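Local coordinates for D-isomer specific 2-hydroxyacid dehydrogenase family protein (Desulfovibrio vulgaris, PDB 5TX7) that probably interconverts a 2-hydroxyacid of D configuration and the matching 2-oxoacid, using NAD or NADP to take up or give hydride, at residues T147-G152 and S201-S206; V154-T159 and V174-P179; A257-D262 and K279-T284; L207-T212 and G239-E244. All coordinates share one frame; numbering follows the deposited sequence.

Interaction 1: T147-G152 and S201-S206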
loop_
_atom_site.group_PDB
_atom_site.type_symbol
_atom_site.label_atom_id
_atom_site.label_comp_id
_atom_site.label_asym_id
_atom_site.label_seq_id
_atom_site.Cartn_x
_atom_site.Cartn_y
_atom_site.Cartn_z
ATOM N N THR A 147 2.404 6.862 10.956
ATOM C CA THR A 147 2.785 8.182 11.458
ATOM C C THR A 147 3.519 8.107 12.767
ATOM O O THR A 147 3.080 7.417 13.670
ATOM C CB THR A 147 1.567 9.094 11.659
ATOM O OG1 THR A 147 0.710 8.964 10.529
ATOM C CG2 THR A 147 1.982 10.555 11.768
ATOM N N GLY A 148 4.657 8.795 12.830
ATOM C CA GLY A 148 5.510 8.812 14.009
ATOM C C GLY A 148 6.386 7.586 14.255
ATOM O O GLY A 148 7.200 7.611 15.169
ATOM N N LYS A 149 6.232 6.527 13.463
ATOM C CA LYS A 149 7.149 5.394 13.531
ATOM C C LYS A 149 8.476 5.728 12.835
ATOM O O LYS A 149 8.532 6.624 12.000
ATOM C CB LYS A 149 6.548 4.140 12.882
ATOM C CG LYS A 149 5.285 3.574 13.507
ATOM C CD LYS A 149 5.056 2.156 12.969
ATOM C CE LYS A 149 3.918 1.382 13.623
ATOM N NZ LYS A 149 3.704 1.662 15.076
ATOM N N THR A 150 9.532 5.003 13.191
ATOM C CA THR A 150 10.849 5.165 12.588
ATOM C C THR A 150 11.097 4.036 11.577
ATOM O O THR A 150 11.005 2.856 11.908
ATOM C CB THR A 150 11.947 5.208 13.664
ATOM O OG1 THR A 150 11.787 6.410 14.407
ATOM C CG2 THR A 150 13.344 5.218 13.073
ATOM N N MET A 151 11.396 4.434 10.346
ATOM C CA MET A 151 11.806 3.522 9.300
ATOM C C MET A 151 13.323 3.496 9.280
ATOM O O MET A 151 13.970 4.533 9.092
ATOM C CB MET A 151 11.265 3.995 7.943
ATOM C CG MET A 151 11.752 3.226 6.733
ATOM S SD MET A 151 11.034 1.579 6.541
ATOM C CE MET A 151 9.446 2.013 5.856
ATOM N N GLY A 152 13.874 2.297 9.475
ATOM C CA GLY A 152 15.307 2.039 9.428
ATOM C C GLY A 152 15.607 1.344 8.124
ATOM O O GLY A 152 15.016 0.308 7.824
ATOM N N SER A 201 16.527 1.556 17.323
ATOM C CA SER A 201 15.693 2.761 17.140
ATOM C C SER A 201 14.547 2.621 16.142
ATOM O O SER A 201 13.633 3.419 16.181
ATOM C CB SER A 201 16.561 3.931 16.686
ATOM O OG SER A 201 17.518 4.239 17.678
ATOM N N ALA A 202 14.603 1.640 15.243
ATOM C CA ALA A 202 13.614 1.492 14.188
ATOM C C ALA A 202 12.411 0.660 14.608
ATOM O O ALA A 202 12.553 -0.409 15.197
ATOM C CB ALA A 202 14.245 0.860 12.969
ATOM N N ASP A 203 11.234 1.169 14.257
ATOM C CA ASP A 203 9.974 0.433 14.355
ATOM C C ASP A 203 9.702 -0.437 13.132
ATOM O O ASP A 203 8.974 -1.409 13.238
ATOM C CB ASP A 203 8.806 1.404 14.539
ATOM C CG ASP A 203 8.926 2.209 15.797
ATOM O OD1 ASP A 203 8.984 1.601 16.876
ATOM O OD2 ASP A 203 9.010 3.465 15.714
ATOM N N VAL A 204 10.224 -0.034 11.977
ATOM C CA VAL A 204 10.165 -0.816 10.757
ATOM C C VAL A 204 11.561 -0.844 10.183
ATOM O O VAL A 204 12.171 0.198 10.018
ATOM C CB VAL A 204 9.252 -0.177 9.691
ATOM C CG1 VAL A 204 9.192 -1.058 8.436
ATOM C CG2 VAL A 204 7.868 0.083 10.254
ATOM N N VAL A 205 12.043 -2.032 9.845
ATOM C CA VAL A 205 13.329 -2.198 9.211
ATOM C C VAL A 205 13.105 -2.752 7.819
ATOM O O VAL A 205 12.469 -3.785 7.697
ATOM C CB VAL A 205 14.203 -3.213 9.981
ATOM C CG1 VAL A 205 15.466 -3.549 9.189
ATOM C CG2 VAL A 205 14.617 -2.625 11.306
ATOM N N SER A 206 13.677 -2.101 6.797
ATOM C CA SER A 206 13.667 -2.612 5.442
ATOM C C SER A 206 15.074 -2.819 4.887
ATOM O O SER A 206 15.910 -1.923 4.982
ATOM C CB SER A 206 12.912 -1.657 4.538
ATOM O OG SER A 206 12.704 -2.260 3.256
#
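Met151 pairs with Val204, and Gly152 with Val205, as parallel bridges between strands 150-154 and 204-207, neighbours in the middle of the Rossmann-type NAD-binding sheet. Their axes approach to 4.7 Å at an angle of 24°. Three backbone bonds form the ladder: Val204 N gives to Thr150 O, Gly152 N to Val204 O over 2.8 Å, and Ser206 N to Gly152 O. Thr150 O is gripped twice, because Asp203 N also reaches it, at 2.9 Å but along a bent path (N-H...O 131°).

The carboxylate of Asp203 extends the pairing one step beyond the strand ladder. Its CG stands beside its own backbone N (chi1 -61°), and OD2 takes the Thr150 N-H on its anti lone pair at 3.0 Å. OD1 forms a salt bridge with Arg228, fixing the other end of the group. Lys149 contributes its aliphatic part, which crosses the Asp203 side chain at about a right angle, while its NZ turns to a salt bridge with Glu144.

Apolar contact follows on the face carrying Met151 and Val204. Met151 folds its chain so that SD lies 3.7 Å from Val204 CG1, and both residues pack on Leu111 of helix 100-116. Away from that face, Ala202 CB rests against the bare backbone of Gly152, 3.8 Å from its N.

Interaction 2: V154-T159 and V174-P179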
loop_
_atom_site.group_PDB
_atom_site.type_symbol
_atom_site.label_atom_id
_atom_site.label_comp_id
_atom_site.label_asym_id
_atom_site.label_seq_id
_atom_site.Cartn_x
_atom_site.Cartn_y
_atom_site.Cartn_z
ATOM N N VAL A 154 18.393 -0.346 5.774
ATOM C CA VAL A 154 19.694 -1.005 5.735
ATOM C C VAL A 154 20.165 -1.025 4.292
ATOM O O VAL A 154 19.728 -1.851 3.503
ATOM C CB VAL A 154 19.599 -2.450 6.308
ATOM C CG1 VAL A 154 20.946 -3.155 6.276
ATOM C CG2 VAL A 154 19.071 -2.418 7.737
ATOM N N GLY A 155 21.056 -0.099 3.951
ATOM C CA GLY A 155 21.561 0.057 2.568
ATOM C C GLY A 155 20.845 1.235 1.930
ATOM O O GLY A 155 19.622 1.278 1.940
ATOM N N PHE A 156 21.599 2.207 1.410
ATOM C CA PHE A 156 21.020 3.489 0.984
ATOM C C PHE A 156 21.448 3.848 -0.436
ATOM O O PHE A 156 21.831 4.988 -0.732
ATOM C CB PHE A 156 21.378 4.589 2.004
ATOM C CG PHE A 156 20.342 5.685 2.140
ATOM C CD1 PHE A 156 18.977 5.383 2.273
ATOM C CD2 PHE A 156 20.734 7.028 2.199
ATOM C CE1 PHE A 156 18.043 6.396 2.416
ATOM C CE2 PHE A 156 19.806 8.032 2.360
ATOM C CZ PHE A 156 18.452 7.722 2.460
ATOM N N GLY A 157 21.348 2.861 -1.325
ATOM C CA GLY A 157 21.385 3.089 -2.770
ATOM C C GLY A 157 20.048 3.646 -3.238
ATOM O O GLY A 157 19.257 4.139 -2.435
ATOM N N ASN A 158 19.772 3.519 -4.530
ATOM C CA ASN A 158 18.573 4.121 -5.138
ATOM C C ASN A 158 17.250 3.640 -4.516
ATOM O O ASN A 158 16.367 4.459 -4.259
ATOM C CB ASN A 158 18.523 3.833 -6.642
ATOM C CG ASN A 158 19.673 4.479 -7.418
ATOM O OD1 ASN A 158 20.308 3.836 -8.242
ATOM N ND2 ASN A 158 19.932 5.740 -7.161
ATOM N N THR A 159 17.131 2.335 -4.279
ATOM C CA THR A 159 15.883 1.759 -3.781
ATOM C C THR A 159 15.634 2.218 -2.339
ATOM O O THR A 159 14.579 2.764 -2.024
ATOM C CB THR A 159 15.913 0.225 -3.872
ATOM O OG1 THR A 159 16.121 -0.163 -5.218
ATOM C CG2 THR A 159 14.618 -0.372 -3.447
ATOM N N VAL A 174 13.031 8.733 9.461
ATOM C CA VAL A 174 13.890 7.880 8.657
ATOM C C VAL A 174 15.299 7.879 9.252
ATOM O O VAL A 174 15.838 8.919 9.621
ATOM C CB VAL A 174 13.935 8.347 7.195
ATOM C CG1 VAL A 174 14.781 7.416 6.351
ATOM C CG2 VAL A 174 12.524 8.440 6.624
ATOM N N ILE A 175 15.870 6.685 9.360
ATOM C CA ILE A 175 17.277 6.504 9.652
ATOM C C ILE A 175 17.842 5.482 8.680
ATOM O O ILE A 175 17.167 4.533 8.314
ATOM C CB ILE A 175 17.518 6.099 11.120
ATOM C CG1 ILE A 175 16.900 4.720 11.439
ATOM C CG2 ILE A 175 16.963 7.180 12.047
ATOM C CD1 ILE A 175 17.078 4.333 12.893
ATOM N N ALA A 176 19.076 5.698 8.245
ATOM C CA ALA A 176 19.698 4.865 7.231
ATOM C C ALA A 176 21.063 4.381 7.673
ATOM O O ALA A 176 21.847 5.168 8.192
ATOM C CB ALA A 176 19.828 5.654 5.946
ATOM N N TYR A 177 21.325 3.084 7.487
ATOM C CA TYR A 177 22.675 2.536 7.560
ATOM C C TYR A 177 23.203 2.620 6.147
ATOM O O TYR A 177 22.758 1.891 5.265
ATOM C CB TYR A 177 22.707 1.090 8.081
ATOM C CG TYR A 177 24.094 0.469 8.025
ATOM C CD1 TYR A 177 25.137 1.009 8.767
ATOM C CD2 TYR A 177 24.373 -0.642 7.202
ATOM C CE1 TYR A 177 26.424 0.478 8.715
ATOM C CE2 TYR A 177 25.660 -1.183 7.134
ATOM C CZ TYR A 177 26.686 -0.619 7.899
ATOM O OH TYR A 177 27.975 -1.131 7.849
ATOM N N ALA A 178 24.152 3.524 5.941
ATOM C CA ALA A 178 24.586 3.942 4.610
ATOM C C ALA A 178 26.097 3.832 4.513
ATOM O O ALA A 178 26.803 4.844 4.528
ATOM C CB ALA A 178 24.120 5.365 4.333
ATOM N N PRO A 179 26.608 2.589 4.412
ATOM C CA PRO A 179 28.060 2.364 4.411
ATOM C C PRO A 179 28.772 2.813 3.120
ATOM O O PRO A 179 29.864 3.374 3.196
ATOM C CB PRO A 179 28.174 0.850 4.619
ATOM C CG PRO A 179 26.905 0.291 4.056
ATOM C CD PRO A 179 25.849 1.325 4.301
#
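With chi1 at -149°, about 30° short of fully anti to the backbone N, Phe156 lays one face of its ring over Ala176. The methyl carbon Ala176 CB stands 3.8 Å from the centre of the Phe156 ring and only 12° off its normal, a CH-pi contact almost squarely over the middle. Nearer the backbone, Phe156 CB meets Ala178 CB at 3.7 Å, so two alternate alanines of segment 174-179 receive a single side chain.

The backbones stay paired for one more step. Val154 forms a parallel bridge with Tyr177, and one hydrogen bond spans the gap, from Gly155 N to Tyr177 O over 2.9 Å, with the donor in the carbonyl plane. Gly155 has a positive phi of 102°, and after it the chain leaves the sheet toward Gly157, the N-cap of the following helix. Beside the bond, Val154 CG1 approaches Tyr177 CD2 loosely, at 4.3 Å. Pro179 CD covers part of one face of the same tyrosine ring.

Gly155 and Gly157 fit the start of a GxGxxG pattern, consistent with the dinucleotide-binding turn of a Rossmann fold. The contact thus closes the beta-alpha-beta unit of strand 150-154, helix 158-169 and strand 173-177. Phe190 of strand 190-192 meets the Phe156 ring, while Leu198 of helix 195-201 packs on both Val154 and Tyr177.

Interaction 3: A257-D262 and K279-T284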
loop_
_atom_site.group_PDB
_atom_site.type_symbol
_atom_site.label_atom_id
_atom_site.label_comp_id
_atom_site.label_asym_id
_atom_site.label_seq_id
_atom_site.Cartn_x
_atom_site.Cartn_y
_atom_site.Cartn_z
ATOM N N ALA A 257 5.903 -7.821 15.235
ATOM C CA ALA A 257 4.481 -7.822 14.975
ATOM C C ALA A 257 4.175 -8.360 13.588
ATOM O O ALA A 257 3.030 -8.726 13.298
ATOM C CB ALA A 257 3.912 -6.414 15.120
ATOM N N GLY A 258 5.171 -8.379 12.715
ATOM C CA GLY A 258 4.980 -8.831 11.353
ATOM C C GLY A 258 6.264 -8.824 10.539
ATOM O O GLY A 258 7.223 -8.090 10.807
ATOM N N ALA A 259 6.259 -9.641 9.499
ATOM C CA ALA A 259 7.355 -9.691 8.559
ATOM C C ALA A 259 6.790 -9.827 7.156
ATOM O O ALA A 259 5.838 -10.569 6.956
ATOM C CB ALA A 259 8.276 -10.846 8.891
ATOM N N GLY A 260 7.393 -9.095 6.207
ATOM C CA GLY A 260 7.007 -9.090 4.809
ATOM C C GLY A 260 8.220 -9.492 3.985
ATOM O O GLY A 260 9.211 -8.772 3.944
ATOM N N LEU A 261 8.139 -10.628 3.311
ATOM C CA LEU A 261 9.308 -11.226 2.672
ATOM C C LEU A 261 9.004 -11.541 1.220
ATOM O O LEU A 261 8.057 -12.252 0.928
ATOM C CB LEU A 261 9.705 -12.497 3.412
ATOM C CG LEU A 261 9.837 -12.370 4.931
ATOM C CD1 LEU A 261 10.108 -13.750 5.515
ATOM C CD2 LEU A 261 10.930 -11.400 5.334
ATOM N N ASP A 262 9.789 -10.976 0.310
ATOM C CA ASP A 262 9.678 -11.304 -1.093
ATOM C C ASP A 262 10.756 -12.324 -1.556
ATOM O O ASP A 262 10.741 -12.813 -2.687
ATOM C CB ASP A 262 9.757 -10.043 -1.919
ATOM C CG ASP A 262 9.309 -10.270 -3.339
ATOM O OD1 ASP A 262 8.181 -10.803 -3.549
ATOM O OD2 ASP A 262 10.126 -9.956 -4.241
ATOM N N LYS A 279 3.556 -17.117 12.614
ATOM C CA LYS A 279 2.434 -16.171 12.575
ATOM C C LYS A 279 2.864 -14.784 12.066
ATOM O O LYS A 279 4.030 -14.453 12.104
ATOM C CB LYS A 279 1.737 -16.092 13.926
ATOM C CG LYS A 279 2.506 -15.427 15.059
ATOM C CD LYS A 279 1.792 -15.716 16.380
ATOM C CE LYS A 279 2.174 -14.746 17.481
ATOM N NZ LYS A 279 1.581 -15.216 18.766
ATOM N N ASN A 280 1.897 -14.026 11.542
ATOM C CA ASN A 280 2.087 -12.657 11.030
ATOM C C ASN A 280 3.216 -12.513 10.013
ATOM O O ASN A 280 3.890 -11.483 9.957
ATOM C CB ASN A 280 2.322 -11.689 12.187
ATOM C CG ASN A 280 1.179 -11.680 13.178
ATOM O OD1 ASN A 280 0.016 -11.598 12.786
ATOM N ND2 ASN A 280 1.502 -11.754 14.473
ATOM N N CYS A 281 3.425 -13.543 9.200
ATOM C CA CYS A 281 4.462 -13.525 8.175
ATOM C C CYS A 281 3.774 -13.488 6.818
ATOM O O CYS A 281 2.951 -14.350 6.503
ATOM C CB CYS A 281 5.332 -14.769 8.274
ATOM S SG CYS A 281 6.862 -14.640 7.308
ATOM N N LEU A 282 4.109 -12.473 6.026
ATOM C CA LEU A 282 3.573 -12.288 4.687
ATOM C C LEU A 282 4.691 -12.565 3.674
ATOM O O LEU A 282 5.784 -12.013 3.779
ATOM C CB LEU A 282 3.057 -10.865 4.541
ATOM C CG LEU A 282 2.140 -10.527 3.389
ATOM C CD1 LEU A 282 0.821 -11.238 3.587
ATOM C CD2 LEU A 282 1.920 -9.013 3.338
ATOM N N ILE A 283 4.431 -13.453 2.719
ATOM C CA ILE A 283 5.453 -13.904 1.790
ATOM C C ILE A 283 4.922 -13.766 0.362
ATOM O O ILE A 283 3.788 -14.141 0.066
ATOM C CB ILE A 283 5.891 -15.352 2.064
ATOM C CG1 ILE A 283 6.260 -15.515 3.544
ATOM C CG2 ILE A 283 7.085 -15.722 1.185
ATOM C CD1 ILE A 283 6.736 -16.913 3.911
ATOM N N THR A 284 5.750 -13.214 -0.515
ATOM C CA THR A 284 5.414 -13.076 -1.920
ATOM C C THR A 284 6.548 -13.723 -2.738
ATOM O O THR A 284 7.684 -13.720 -2.302
ATOM C CB THR A 284 5.202 -11.573 -2.305
ATOM O OG1 THR A 284 6.283 -10.777 -1.839
ATOM C CG2 THR A 284 3.943 -11.026 -1.655
#
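Ala257 sets its carbonyl O against the CB and amide end of Asn280, and from there the two segments run almost parallel, their strand axes 10° apart and 4.7 Å from each other. Gly258 places its CA beside Asn280 O, the same oxygen that accepts a hydrogen bond from Ala259 N at 3.0 Å. Ala259 O then receives Leu282 N in a nearly straight bond (177°), and its methyl lies on the same face as Cys281. At Gly260 the strand has no side chain, whereas its bridge partner Leu282 reaches out to Leu110 and Glu113 of helix 100-116.

Leu261 closes the regular ladder: its N gives to Leu282 O at 2.8 Å and its O accepts from Thr284 N at 2.9 Å. Leu261 CD1 also touches Cys281 SG at 3.8 Å. At Asp262, CG lies anti to the backbone N (chi1 -166°), bringing OD1 to the Thr284 hydroxyl, which donates across 2.6 Å from the anti side, slightly out of the carboxylate plane.

Strand 281-283 is the outermost of its sheet, and Asp122 of the second subunit bonds Ile283 N. Asp262 OD1 also accepts from Leu287 N and OD2 from Ala288 N. Together the three donors hold both oxygens and fix the rotation of the carboxylate, while the hydroxyl of Thr284, bonded in turn to His106 NE2, links it to helix 100-116.

Interaction 4: L207-T212 and G239-E244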
loop_
_atom_site.group_PDB
_atom_site.type_symbol
_atom_site.label_atom_id
_atom_site.label_comp_id
_atom_site.label_asym_id
_atom_site.label_seq_id
_atom_site.Cartn_x
_atom_site.Cartn_y
_atom_site.Cartn_z
ATOM N N LEU A 207 15.319 -3.974 4.257
ATOM C CA LEU A 207 16.654 -4.352 3.772
ATOM C C LEU A 207 16.864 -4.016 2.305
ATOM O O LEU A 207 16.043 -4.371 1.453
ATOM C CB LEU A 207 16.887 -5.849 3.984
ATOM C CG LEU A 207 16.723 -6.373 5.422
ATOM C CD1 LEU A 207 17.185 -7.825 5.489
ATOM C CD2 LEU A 207 17.461 -5.536 6.463
ATOM N N HIS A 208 17.970 -3.329 2.013
ATOM C CA HIS A 208 18.278 -2.835 0.663
ATOM C C HIS A 208 19.772 -2.878 0.340
ATOM O O HIS A 208 20.298 -1.989 -0.334
ATOM C CB HIS A 208 17.746 -1.406 0.506
ATOM C CG HIS A 208 16.274 -1.314 0.681
ATOM N ND1 HIS A 208 15.401 -1.704 -0.308
ATOM C CD2 HIS A 208 15.515 -0.981 1.749
ATOM C CE1 HIS A 208 14.163 -1.572 0.121
ATOM N NE2 HIS A 208 14.205 -1.134 1.372
ATOM N N CYS A 209 20.432 -3.932 0.806
ATOM C CA CYS A 209 21.875 -4.086 0.691
ATOM C C CYS A 209 22.213 -5.378 -0.052
ATOM O O CYS A 209 21.433 -6.338 -0.035
ATOM C CB CYS A 209 22.542 -4.086 2.071
ATOM S SG CYS A 209 21.911 -5.309 3.253
ATOM N N PRO A 210 23.377 -5.402 -0.729
ATOM C CA PRO A 210 23.753 -6.638 -1.414
ATOM C C PRO A 210 24.177 -7.728 -0.429
ATOM O O PRO A 210 24.614 -7.412 0.683
ATOM C CB PRO A 210 24.911 -6.215 -2.326
ATOM C CG PRO A 210 25.375 -4.889 -1.839
ATOM C CD PRO A 210 24.405 -4.352 -0.837
ATOM N N LEU A 211 24.019 -8.988 -0.833
ATOM C CA LEU A 211 24.487 -10.119 -0.036
ATOM C C LEU A 211 25.984 -10.322 -0.278
ATOM O O LEU A 211 26.414 -10.472 -1.413
ATOM C CB LEU A 211 23.713 -11.398 -0.386
ATOM C CG LEU A 211 24.053 -12.679 0.395
ATOM C CD1 LEU A 211 23.721 -12.515 1.870
ATOM C CD2 LEU A 211 23.309 -13.868 -0.191
ATOM N N THR A 212 26.755 -10.293 0.805
ATOM C CA THR A 212 28.204 -10.498 0.796
ATOM C C THR A 212 28.539 -11.346 2.017
ATOM O O THR A 212 27.644 -11.646 2.813
ATOM C CB THR A 212 28.967 -9.152 0.888
ATOM O OG1 THR A 212 28.607 -8.462 2.099
ATOM C CG2 THR A 212 28.658 -8.271 -0.318
ATOM N N GLY A 239 17.479 -13.390 0.516
ATOM C CA GLY A 239 17.102 -14.322 1.588
ATOM C C GLY A 239 18.135 -14.551 2.681
ATOM O O GLY A 239 17.818 -14.415 3.855
ATOM N N PRO A 240 19.383 -14.866 2.307
ATOM C CA PRO A 240 20.430 -15.094 3.312
ATOM C C PRO A 240 20.852 -13.885 4.157
ATOM O O PRO A 240 21.698 -14.030 5.036
ATOM C CB PRO A 240 21.615 -15.640 2.483
ATOM C CG PRO A 240 20.999 -16.211 1.266
ATOM C CD PRO A 240 19.817 -15.309 0.967
ATOM N N LEU A 241 20.274 -12.716 3.921
ATOM C CA LEU A 241 20.417 -11.596 4.849
ATOM C C LEU A 241 19.800 -11.881 6.229
ATOM O O LEU A 241 20.175 -11.238 7.203
ATOM C CB LEU A 241 19.826 -10.311 4.244
ATOM C CG LEU A 241 20.497 -9.743 3.004
ATOM C CD1 LEU A 241 19.729 -8.532 2.515
ATOM C CD2 LEU A 241 21.937 -9.364 3.285
ATOM N N LEU A 242 18.881 -12.839 6.314
ATOM C CA LEU A 242 18.229 -13.217 7.580
ATOM C C LEU A 242 18.717 -14.541 8.119
ATOM O O LEU A 242 19.038 -15.434 7.337
ATOM C CB LEU A 242 16.734 -13.442 7.345
ATOM C CG LEU A 242 15.862 -12.453 6.640
ATOM C CD1 LEU A 242 14.420 -12.932 6.714
ATOM C CD2 LEU A 242 16.051 -11.159 7.369
ATOM N N ASP A 243 18.712 -14.670 9.448
ATOM C CA ASP A 243 18.689 -15.983 10.102
ATOM C C ASP A 243 17.205 -16.325 10.221
ATOM O O ASP A 243 16.498 -15.784 11.077
ATOM C CB ASP A 243 19.385 -15.934 11.472
ATOM C CG ASP A 243 19.278 -17.261 12.259
ATOM O OD1 ASP A 243 18.662 -18.235 11.779
ATOM O OD2 ASP A 243 19.813 -17.336 13.385
ATOM N N GLU A 244 16.738 -17.205 9.338
ATOM C CA GLU A 244 15.309 -17.535 9.207
ATOM C C GLU A 244 14.706 -18.096 10.497
ATOM O O GLU A 244 13.541 -17.827 10.806
ATOM C CB GLU A 244 15.071 -18.500 8.022
ATOM C CG GLU A 244 15.400 -17.897 6.645
ATOM C CD GLU A 244 14.904 -18.729 5.467
ATOM O OE1 GLU A 244 14.674 -19.965 5.616
ATOM O OE2 GLU A 244 14.738 -18.148 4.359
#
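Leu241 drives an apolar contact between two loops of the Rossmann-type domain, fitting against Leu207, Cys209 and Leu211 where the chain leaves strand 204-207. No hydrogen bond crosses between the segments. The partner loop follows strand 231-235 and contains a short 3-10 turn, 239-241, which presents Pro240 and Leu241 side by side.

The isobutyl group of Leu241 is shared out by branch. Its CB meets Leu207 CD1 at 3.8 Å, its CD1 meets Cys209 SG at 4.0 Å, and its CD2 meets Leu211 CD1 at 3.9 Å. Leu207 and Leu211 each slide past Leu241 in the opposite direction, so these leucines interleave. Leu211, its chi1 near anti at -178°, also crosses the Pro240 ring at about a right angle, and Leu211 CD2 lies 3.6 Å from Pro240 CG. Leu242 adds a fringe contact, CD2 to Leu207 CD1 at 4.0 Å.

Around this cluster, Val154 at the end of strand 150-154 touches both Leu207 and Cys209, and Asn235 of strand 231-235 lies against Leu207, Leu241 and Leu242. Val219 packs on Leu207 and Leu242, and Asp243 takes the N-cap position of helix 244-253, with a weak bond from Arg245 N to its OD1.

In the fold
All four contacts belong to one parallel sheet of the NAD-binding domain and the loops it sends out. Interactions 1 and 2 share strand 150-154 and have centres 13 Å apart; the backbone bond from Ile175 N to Met151 O ties them together. Interaction 4 continues directly from strand 204-207 and touches interaction 2, whose centre is about 14 Å away, through His208 N and Val154 O. Interaction 3 lies toward the other edge of the sheet, its centre about 21 Å from that of interaction 2, and meets interaction 4 where Leu261 packs on Leu242. Along the chain, interaction 2 falls within the span of interaction 1, followed by interactions 4 and 3. Interaction 2 holds the probable dinucleotide-binding turn; interaction 3 meets the second subunit at the edge strand.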